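Local coordinates for 4-amino-4-deoxy-L-arabinose transferase or related glycosyltransferases of PMT family (Cupriavidus metallidurans, PDB 5EZM), which probably transfers 4-amino-4-deoxy-L-arabinose from a polyprenyl-phosphate carrier to lipid A, as a membrane glycosyltransferase of the GT-C fold, at residues 151-156 / 452-457; 391-396 / 408-413; 526-531 / 548-553; 530-533 / 539-542. All coordinates share one frame; numbering follows the deposited sequence.

The four contacts fall into two neighbourhoods, and none lies at the zinc site. Interactions 1 and 2 sit in the helical membrane part, their centres 16 Å apart. They touch directly: Tyr409 OH of interaction 2 makes a probable hydrogen bond of 2.8 Å to Ala453 O of interaction 1, and both contacts touch the MPG lipid of chain X. Along the chain, interaction 2 is nested inside the loop that interaction 1 closes. Interactions 3 and 4 belong to the C-terminal domain, with centres only 7 Å apart, and share helix 525-534; Phe528 CZ packs 4.0 Å from Ala540 CB. Between interactions 1 and 4 the nearest atoms are about 19 Å apart.

Interaction 1 (151-156 / 452-457); sequences WSVAAH and VALLGH. With MPG ([(Z)-octadec-9-enyl] (2R)-2,3-bis(oxidanyl)propanoate), chain N; MPG ([(Z)-octadec-9-enyl] (2R)-2,3-bis(oxidanyl)propanoate), chain B; MPG ([(Z)-octadec-9-enyl] (2R)-2,3-bis(oxidanyl)propanoate), chain X.
Val153 and Leu454 line a lipid groove within the membrane, where helix 149-155 meets helix 435-456 and a bound MPG (chain N) runs along the seam. Leu454 does most of the work. Its CG, anti to the backbone N (chi1 -178°), is carried toward the other segment, and the branch there divides the methyls between protein and lipid: CD2 lies 3.8 Å from His156 CB and 4.1 Å from Val153 O, CD1 3.8 Å from the lipid C5. Val153 comes to the same alkyl chain from the other helix, its CG2 3.7 Å from C7. The methyls Val153 CG2 and Leu454 CD2 stay 4.4 Å apart, so this pairing of two GT-C transmembrane helices, far apart in sequence, is partly made through lipid. Further along the groove the lipid passes over one face of the His457 imidazole, with C1 offset toward the rim and 3.7 Å from CE1.

Just past the helix, His156 turns its ring back so that ND1 donates to Ser152 O at 2.9 Å, a bent bond (N-H...O 139°) whose acceptor sits 25° out of the imidazole plane. Bonds at both ring nitrogens and the edge-to-face neighbour Trp45 would limit how the ring can turn. On the other flank of helix 435-456, Val452 CG2 touches a second MPG (chain B), and Leu455 bridges that lipid and a third (chain X).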
# COMPACT_ATOMS: atom_id res chain seq x y z
N TRP A 151 -4.22 7.90 2.50
CA TRP A 151 -4.36 7.69 1.07
C TRP A 151 -3.09 8.08 0.32
O TRP A 151 -2.70 7.39 -0.63
CB TRP A 151 -5.56 8.46 0.53
CG TRP A 151 -5.92 8.06 -0.86
CD1 TRP A 151 -5.68 8.76 -2.01
CD2 TRP A 151 -6.56 6.85 -1.26
NE1 TRP A 151 -6.14 8.06 -3.10
CE2 TRP A 151 -6.69 6.88 -2.67
CE3 TRP A 151 -7.04 5.73 -0.57
CZ2 TRP A 151 -7.27 5.85 -3.39
CZ3 TRP A 151 -7.62 4.71 -1.29
CH2 TRP A 151 -7.74 4.77 -2.68
N SER A 152 -2.44 9.17 0.72
CA SER A 152 -1.24 9.61 0.01
C SER A 152 -0.03 8.75 0.37
O SER A 152 0.69 8.28 -0.52
CB SER A 152 -0.95 11.08 0.33
OG SER A 152 -0.47 11.24 1.65
N VAL A 153 0.20 8.54 1.67
CA VAL A 153 1.27 7.65 2.12
C VAL A 153 1.08 6.26 1.53
O VAL A 153 1.98 5.72 0.87
CB VAL A 153 1.32 7.61 3.66
CG1 VAL A 153 2.10 6.39 4.15
CG2 VAL A 153 1.94 8.89 4.21
N ALA A 154 -0.09 5.66 1.76
CA ALA A 154 -0.34 4.33 1.20
C ALA A 154 -0.25 4.35 -0.32
O ALA A 154 0.15 3.35 -0.93
CB ALA A 154 -1.71 3.82 1.66
N ALA A 155 -0.59 5.48 -0.94
CA ALA A 155 -0.47 5.60 -2.39
C ALA A 155 0.98 5.65 -2.85
O ALA A 155 1.25 5.39 -4.03
CB ALA A 155 -1.21 6.84 -2.87
N HIS A 156 1.92 5.99 -1.96
CA HIS A 156 3.33 6.05 -2.31
C HIS A 156 4.15 4.95 -1.64
O HIS A 156 5.38 5.03 -1.60
CB HIS A 156 3.91 7.42 -1.96
CG HIS A 156 3.47 8.51 -2.88
ND1 HIS A 156 2.15 8.88 -3.01
CD2 HIS A 156 4.17 9.29 -3.73
CE1 HIS A 156 2.06 9.86 -3.90
NE2 HIS A 156 3.28 10.12 -4.35
N VAL A 452 6.66 15.11 2.98
CA VAL A 452 7.97 15.31 3.61
C VAL A 452 8.18 14.30 4.72
O VAL A 452 9.28 13.76 4.89
CB VAL A 452 8.10 16.76 4.12
CG1 VAL A 452 9.36 16.90 4.96
CG2 VAL A 452 8.11 17.73 2.96
N ALA A 453 7.13 14.01 5.50
CA ALA A 453 7.26 13.03 6.56
C ALA A 453 7.58 11.64 6.01
O ALA A 453 8.29 10.87 6.66
CB ALA A 453 5.98 12.98 7.40
N LEU A 454 7.08 11.31 4.82
CA LEU A 454 7.38 10.01 4.23
C LEU A 454 8.79 9.98 3.65
O LEU A 454 9.54 9.02 3.88
CB LEU A 454 6.34 9.65 3.17
CG LEU A 454 6.51 8.28 2.50
CD1 LEU A 454 6.67 7.18 3.54
CD2 LEU A 454 5.34 7.97 1.57
N LEU A 455 9.17 11.01 2.90
CA LEU A 455 10.52 11.08 2.37
C LEU A 455 11.56 11.08 3.48
O LEU A 455 12.66 10.55 3.30
CB LEU A 455 10.68 12.33 1.50
CG LEU A 455 9.78 12.42 0.26
CD1 LEU A 455 9.99 13.74 -0.44
CD2 LEU A 455 10.05 11.26 -0.68
N GLY A 456 11.24 11.67 4.63
CA GLY A 456 12.16 11.65 5.75
C GLY A 456 12.44 10.25 6.25
O GLY A 456 13.52 9.98 6.79
N HIS A 457 11.48 9.34 6.09
CA HIS A 457 11.69 7.95 6.50
C HIS A 457 12.84 7.30 5.74
O HIS A 457 13.31 6.24 6.17
CB HIS A 457 10.41 7.14 6.30
CG HIS A 457 10.51 5.74 6.83
ND1 HIS A 457 10.72 4.65 6.01
CD2 HIS A 457 10.44 5.26 8.09
CE1 HIS A 457 10.76 3.56 6.75
NE2 HIS A 457 10.60 3.90 8.02
C2 MPG N . 6.72 3.75 7.66
C3 MPG N . 6.53 5.09 6.96
C4 MPG N . 6.04 6.17 7.91
C5 MPG N . 5.50 7.40 7.16
C6 MPG N . 4.70 8.33 8.09
C7 MPG N . 3.82 9.33 7.32
C8 MPG N . 2.81 10.04 8.24
C1 MPG N . 7.15 2.64 6.69
C2 MPG B . 9.05 18.23 -0.78
C3 MPG B . 8.71 17.23 -1.87
C4 MPG B . 9.78 17.13 -2.94
C5 MPG B . 9.20 16.80 -4.32
C6 MPG B . 10.06 17.34 -5.47
C1 MPG B . 7.85 19.12 -0.41
C2 MPG X . 18.35 12.94 4.52
C3 MPG X . 17.70 11.76 3.82
C4 MPG X . 16.26 12.03 3.41
C5 MPG X . 16.01 13.50 3.02
C6 MPG X . 14.51 13.85 2.95
C7 MPG X . 14.26 15.17 2.19
C8 MPG X . 12.77 15.59 2.19
C1 MPG X . 19.53 12.51 5.40

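Interaction 2 (391-396 / 408-413); sequences PVVATL and AYAVWV. With MPG ([(Z)-octadec-9-enyl] (2R)-2,3-bis(oxidanyl)propanoate), chain X.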
# COMPACT_ATOMS: atom_id res chain seq x y z
N PRO A 391 10.92 16.19 18.36
CA PRO A 391 12.18 15.66 18.91
C PRO A 391 12.03 14.33 19.64
O PRO A 391 13.06 13.75 20.02
CB PRO A 391 12.65 16.77 19.86
CG PRO A 391 12.04 18.00 19.31
CD PRO A 391 10.69 17.57 18.82
N VAL A 392 10.81 13.84 19.85
CA VAL A 392 10.63 12.55 20.51
C VAL A 392 11.26 11.43 19.69
O VAL A 392 11.92 10.54 20.23
CB VAL A 392 9.14 12.29 20.78
CG1 VAL A 392 8.88 10.81 21.03
CG2 VAL A 392 8.67 13.12 21.96
N VAL A 393 11.07 11.47 18.36
CA VAL A 393 11.61 10.41 17.52
C VAL A 393 13.13 10.47 17.44
O VAL A 393 13.77 9.47 17.10
CB VAL A 393 10.97 10.44 16.12
CG1 VAL A 393 9.46 10.54 16.23
CG2 VAL A 393 11.53 11.59 15.31
N ALA A 394 13.73 11.62 17.75
CA ALA A 394 15.18 11.72 17.82
C ALA A 394 15.76 10.88 18.95
O ALA A 394 16.97 10.62 18.96
CB ALA A 394 15.62 13.17 17.98
N THR A 395 14.93 10.46 19.90
CA THR A 395 15.34 9.60 21.01
C THR A 395 14.95 8.15 20.78
O THR A 395 14.77 7.40 21.75
CB THR A 395 14.74 10.11 22.32
OG1 THR A 395 13.33 9.89 22.32
CG2 THR A 395 15.01 11.61 22.48
N LEU A 396 14.83 7.73 19.53
CA LEU A 396 14.37 6.39 19.18
C LEU A 396 15.48 5.59 18.51
O LEU A 396 16.37 6.14 17.86
CB LEU A 396 13.15 6.45 18.25
CG LEU A 396 11.81 6.86 18.86
CD1 LEU A 396 10.73 6.85 17.80
CD2 LEU A 396 11.45 5.95 20.02
N ALA A 408 18.27 12.09 12.50
CA ALA A 408 18.08 12.70 11.19
C ALA A 408 16.63 12.65 10.73
O ALA A 408 16.22 13.47 9.90
CB ALA A 408 18.98 12.02 10.16
N TYR A 409 15.84 11.70 11.24
CA TYR A 409 14.42 11.68 10.89
C TYR A 409 13.66 12.78 11.61
O TYR A 409 12.70 13.34 11.06
CB TYR A 409 13.84 10.30 11.22
CG TYR A 409 12.49 10.00 10.59
CD1 TYR A 409 11.96 10.82 9.61
CD2 TYR A 409 11.77 8.88 10.97
CE1 TYR A 409 10.73 10.54 9.03
CE2 TYR A 409 10.54 8.59 10.40
CZ TYR A 409 10.03 9.42 9.43
OH TYR A 409 8.81 9.15 8.86
N ALA A 410 14.09 13.13 12.83
CA ALA A 410 13.35 14.10 13.63
C ALA A 410 13.30 15.47 12.96
O ALA A 410 12.25 16.13 12.97
CB ALA A 410 13.98 14.22 15.02
N VAL A 411 14.42 15.91 12.38
CA VAL A 411 14.41 17.20 11.70
C VAL A 411 13.44 17.18 10.52
O VAL A 411 12.77 18.18 10.24
CB VAL A 411 15.84 17.60 11.27
CG1 VAL A 411 16.52 16.47 10.54
CG2 VAL A 411 15.81 18.85 10.40
N TRP A 412 13.31 16.04 9.84
CA TRP A 412 12.39 15.97 8.71
C TRP A 412 10.94 15.96 9.17
O TRP A 412 10.07 16.53 8.51
CB TRP A 412 12.69 14.75 7.84
CG TRP A 412 13.95 14.90 7.05
CD1 TRP A 412 15.01 14.04 7.02
CD2 TRP A 412 14.29 15.99 6.18
NE1 TRP A 412 15.99 14.52 6.18
CE2 TRP A 412 15.57 15.71 5.65
CE3 TRP A 412 13.64 17.16 5.78
CZ2 TRP A 412 16.22 16.57 4.76
CZ3 TRP A 412 14.28 18.02 4.90
CH2 TRP A 412 15.55 17.72 4.40
N VAL A 413 10.66 15.32 10.31
CA VAL A 413 9.31 15.39 10.87
C VAL A 413 8.97 16.82 11.28
O VAL A 413 7.88 17.33 10.99
CB VAL A 413 9.17 14.41 12.05
CG1 VAL A 413 7.79 14.54 12.68
CG2 VAL A 413 9.42 12.99 11.58
C2 MPG X . 18.35 12.94 4.52
C3 MPG X . 17.70 11.76 3.82
C4 MPG X . 16.26 12.03 3.41
C5 MPG X . 16.01 13.50 3.02
C6 MPG X . 14.51 13.85 2.95
C7 MPG X . 14.26 15.17 2.19
C8 MPG X . 12.77 15.59 2.19
C1 MPG X . 19.53 12.51 5.40
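Ala410 presents its CB straight at the 391-396 turn, and two side chains close on that one methyl. Val393 approaches with one methyl, CG2: chi1 -49°, measured to CG1, puts CG2 between the backbone N and the carbonyl carbon, and from there it reaches Ala410 CA at 3.5 Å and Ala410 CB at 3.6 Å. Ala394 CB meets the same methyl, 3.5 Å from Ala410 CB. With such small groups the backbones come close, Ala394 CA and Ala410 CA being 5.2 Å apart.

This is the turn of a transmembrane helical hairpin: 391-396 follows helix 369-389, and the chain then doubles back as helix 403-430. The turn is braced from within. Val392 O accepts both Thr395 N and Thr395 OG1, the hydroxyl at 2.6 Å and in the carbonyl plane, while Asn403 ND2 bonds to Ala394 O and Leu396 O, tying the turn to the start of the next helix.

Tyr409 and Trp412 leave the same helix in other directions. The Tyr409 ring has Val413 CG2 over one face, 3.7 Å above its plane and offset toward the rim; the partner of its hydroxyl is Ala453 O. Trp412 turns well round the helix from Ala410 and lays its indole flat against the MPG of chain X, whose C6 is 3.4 Å above the ring plane. That alkyl chain runs across the indole from the NE1 side toward the six-membered ring.

Interaction 3 (526-531 / 548-553); sequences DSFTKL and LALAPT
Phe528 and Leu550 make one half of the apolar contact here, Thr529 and Thr553 the other. Phe528 swings out from helix 525-534 with CG anti to its backbone N (chi1 164°), which offers the ring edge to helix 544-550: Leu550 CD2 lies near the ring plane, 4.0 Å from CE2, and the two side chains cross at about a right angle. Closer to the surface the threonines meet through methyls, Thr529 CG2 to Thr553 CG2 at 4.2 Å, again crossing nearly at right angles; Thr553 comes just after helix 544-550. Both segments belong to the alpha/beta C-terminal domain, and Phe528 and Leu550 alike rest on Val486 of strand 483-486, while Tyr484 meets the Phe528 ring edge-to-face.

The hydrogen bonds stay within each segment. Thr529 OG1 donates to Asp526 O at 2.6 Å, the donor tilted 30° from the carbonyl plane, and also receives a weak bond from Lys530 NZ at 3.2 Å. With its hydroxyl turned back on its own helix, Thr529 has its methyl to spend on the neighbour. A serine here would probably leave the Thr553 methyl without its mate and open a gap between the segments. Since no hydrogen bond joins the two segments, the contact consists of apolar packing alone, the hydroxyl of Thr529 being used within its own helix.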
# COMPACT_ATOMS: atom_id res chain seq x y z
N ASP A 526 22.44 -27.45 9.00
CA ASP A 526 23.44 -28.51 9.11
C ASP A 526 23.84 -29.03 7.73
O ASP A 526 25.01 -29.36 7.50
CB ASP A 526 22.92 -29.63 10.00
CG ASP A 526 22.89 -29.23 11.47
OD1 ASP A 526 23.90 -28.71 11.97
OD2 ASP A 526 21.84 -29.44 12.12
N SER A 527 22.88 -29.12 6.80
CA SER A 527 23.24 -29.43 5.42
C SER A 527 23.94 -28.26 4.75
O SER A 527 24.80 -28.46 3.89
CB SER A 527 21.99 -29.82 4.63
OG SER A 527 21.28 -30.86 5.28
N PHE A 528 23.58 -27.04 5.15
CA PHE A 528 24.23 -25.86 4.58
C PHE A 528 25.71 -25.82 4.93
O PHE A 528 26.50 -25.23 4.19
CB PHE A 528 23.54 -24.59 5.07
CG PHE A 528 24.34 -23.35 4.86
CD1 PHE A 528 24.47 -22.80 3.59
CD2 PHE A 528 24.98 -22.73 5.92
CE1 PHE A 528 25.22 -21.65 3.39
CE2 PHE A 528 25.73 -21.58 5.73
CZ PHE A 528 25.85 -21.04 4.47
N THR A 529 26.11 -26.43 6.06
CA THR A 529 27.53 -26.46 6.39
C THR A 529 28.30 -27.32 5.40
O THR A 529 29.38 -26.93 4.93
CB THR A 529 27.74 -26.96 7.82
OG1 THR A 529 27.38 -28.35 7.91
CG2 THR A 529 26.90 -26.16 8.80
N LYS A 530 27.77 -28.50 5.08
CA LYS A 530 28.43 -29.37 4.10
C LYS A 530 28.42 -28.74 2.71
O LYS A 530 29.42 -28.81 1.99
CB LYS A 530 27.75 -30.74 4.07
CG LYS A 530 27.78 -31.46 5.41
CD LYS A 530 29.20 -31.79 5.82
CE LYS A 530 29.25 -32.28 7.26
NZ LYS A 530 28.76 -31.24 8.20
N LEU A 531 27.31 -28.12 2.32
CA LEU A 531 27.30 -27.38 1.06
C LEU A 531 28.32 -26.25 1.08
O LEU A 531 28.89 -25.91 0.04
CB LEU A 531 25.90 -26.81 0.79
CG LEU A 531 24.99 -27.61 -0.14
CD1 LEU A 531 23.66 -26.88 -0.29
CD2 LEU A 531 25.64 -27.81 -1.49
N LEU A 548 27.55 -15.11 14.41
CA LEU A 548 28.25 -15.49 15.64
C LEU A 548 27.89 -16.91 16.07
O LEU A 548 28.70 -17.59 16.71
CB LEU A 548 27.93 -14.49 16.75
CG LEU A 548 28.75 -14.64 18.03
CD1 LEU A 548 30.22 -14.73 17.70
CD2 LEU A 548 28.48 -13.47 18.97
N ALA A 549 26.68 -17.37 15.72
CA ALA A 549 26.29 -18.73 16.06
C ALA A 549 27.00 -19.75 15.17
O ALA A 549 27.34 -20.84 15.62
CB ALA A 549 24.77 -18.88 15.95
N LEU A 550 27.23 -19.40 13.90
CA LEU A 550 27.89 -20.29 12.95
C LEU A 550 29.40 -20.12 12.93
O LEU A 550 30.08 -20.92 12.28
CB LEU A 550 27.34 -20.07 11.54
CG LEU A 550 26.10 -20.83 11.08
CD1 LEU A 550 24.85 -20.38 11.83
CD2 LEU A 550 25.90 -20.65 9.58
N ALA A 551 29.93 -19.10 13.60
CA ALA A 551 31.36 -18.82 13.50
C ALA A 551 32.23 -19.95 14.03
O ALA A 551 33.21 -20.31 13.35
CB ALA A 551 31.68 -17.49 14.19
N PRO A 552 31.97 -20.54 15.20
CA PRO A 552 32.80 -21.68 15.63
C PRO A 552 32.62 -22.93 14.78
O PRO A 552 33.45 -23.84 14.88
CB PRO A 552 32.34 -21.92 17.08
CG PRO A 552 30.97 -21.35 17.14
CD PRO A 552 30.99 -20.16 16.24
N THR A 553 31.58 -22.99 13.95
CA THR A 553 31.30 -24.18 13.14
C THR A 553 32.04 -24.14 11.81
O THR A 553 32.80 -25.05 11.48
CB THR A 553 29.79 -24.31 12.92
OG1 THR A 553 29.14 -24.49 14.18
CG2 THR A 553 29.48 -25.48 12.00

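Interaction 4 (530-533 / 539-542); sequences KLWK and MAVM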
# COMPACT_ATOMS: atom_id res chain seq x y z
N LYS A 530 27.77 -28.50 5.08
CA LYS A 530 28.43 -29.37 4.10
C LYS A 530 28.42 -28.74 2.71
O LYS A 530 29.42 -28.81 1.99
CB LYS A 530 27.75 -30.74 4.07
CG LYS A 530 27.78 -31.46 5.41
CD LYS A 530 29.20 -31.79 5.82
CE LYS A 530 29.25 -32.28 7.26
NZ LYS A 530 28.76 -31.24 8.20
N LEU A 531 27.31 -28.12 2.32
CA LEU A 531 27.30 -27.38 1.06
C LEU A 531 28.32 -26.25 1.08
O LEU A 531 28.89 -25.91 0.04
CB LEU A 531 25.90 -26.81 0.79
CG LEU A 531 24.99 -27.61 -0.14
CD1 LEU A 531 23.66 -26.88 -0.29
CD2 LEU A 531 25.64 -27.81 -1.49
N TRP A 532 28.56 -25.66 2.25
CA TRP A 532 29.39 -24.48 2.37
C TRP A 532 30.87 -24.83 2.34
O TRP A 532 31.67 -24.09 1.76
CB TRP A 532 29.05 -23.75 3.67
CG TRP A 532 29.78 -22.47 3.90
CD1 TRP A 532 30.85 -22.27 4.72
CD2 TRP A 532 29.48 -21.19 3.32
NE1 TRP A 532 31.24 -20.96 4.68
CE2 TRP A 532 30.41 -20.27 3.84
CE3 TRP A 532 28.51 -20.74 2.42
CZ2 TRP A 532 30.41 -18.93 3.48
CZ3 TRP A 532 28.51 -19.40 2.07
CH2 TRP A 532 29.45 -18.52 2.59
N LYS A 533 31.25 -25.96 2.94
CA LYS A 533 32.64 -26.37 2.98
C LYS A 533 33.04 -27.27 1.82
O LYS A 533 34.24 -27.36 1.52
CB LYS A 533 32.94 -27.09 4.30
CG LYS A 533 32.91 -26.19 5.52
CD LYS A 533 33.37 -26.91 6.77
CE LYS A 533 32.39 -28.00 7.17
NZ LYS A 533 32.79 -28.64 8.45
N MET A 539 27.96 -17.28 -1.80
CA MET A 539 27.82 -16.28 -0.75
C MET A 539 26.61 -16.63 0.11
O MET A 539 25.81 -17.50 -0.23
CB MET A 539 27.67 -14.87 -1.33
CG MET A 539 28.91 -14.35 -2.02
SD MET A 539 28.73 -12.63 -2.52
CE MET A 539 30.29 -12.35 -3.34
N ALA A 540 26.49 -15.93 1.23
CA ALA A 540 25.37 -16.14 2.14
C ALA A 540 25.06 -14.85 2.87
O ALA A 540 25.96 -14.06 3.18
CB ALA A 540 25.68 -17.25 3.15
N VAL A 541 23.77 -14.63 3.12
CA VAL A 541 23.28 -13.49 3.90
C VAL A 541 22.70 -14.04 5.19
O VAL A 541 21.93 -15.00 5.18
CB VAL A 541 22.22 -12.69 3.12
CG1 VAL A 541 21.74 -11.51 3.94
CG2 VAL A 541 22.77 -12.22 1.79
N MET A 542 23.07 -13.42 6.31
CA MET A 542 22.57 -13.87 7.61
C MET A 542 22.50 -12.68 8.55
O MET A 542 22.98 -11.59 8.23
CB MET A 542 23.45 -14.98 8.19
CG MET A 542 24.87 -14.54 8.49
SD MET A 542 26.00 -15.93 8.64
CE MET A 542 25.94 -16.58 6.97
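Helix 525-534 packs against strand 539-542 with Trp532 CA and Met539 CA, the nearest pair, 8.9 Å apart, a spacing bridged by one indole. The helix lies in the beta-alpha-beta crossover that links the parallel strands 502-504 and 539-542. In the five-stranded mixed sheet, strand 539-542 is the middle one, parallel to 483-486 on one side and antiparallel to 566-569 on the other, so the contact sits over the core of the C-terminal domain.

Trp532 carries it. CG is anti to the backbone N (chi1 -177°), which extends the indole from the helix so that its six-membered ring arrives first at the sheet. CZ3 is the leading atom, 3.7 Å from Ala540 CB, a methyl that points at the helix; the approach there is oblique to the ring. At the ring edge and in its plane lies Met539 C, 3.9 Å from CZ3. The first side-chain bond of Met539 points away from the helix, so its backbone carbon does the touching. Nearby, Val568 of the adjoining strand touches both Trp532 and Ala540, and the Phe528 ring meets the indole with planes at about 40°. The backbone O of Trp532 is hydrogen-bonded to Asn570 ND2.

A leucine in its place would be too short to span the distance and would probably open a gap over the Ala540 methyl and take away one of the Phe528 ring's neighbours. Next to CZ3, the indole CH2 also bears on the strand, 4.0 Å from Ala540 CB and 4.2 Å from Ala540 N.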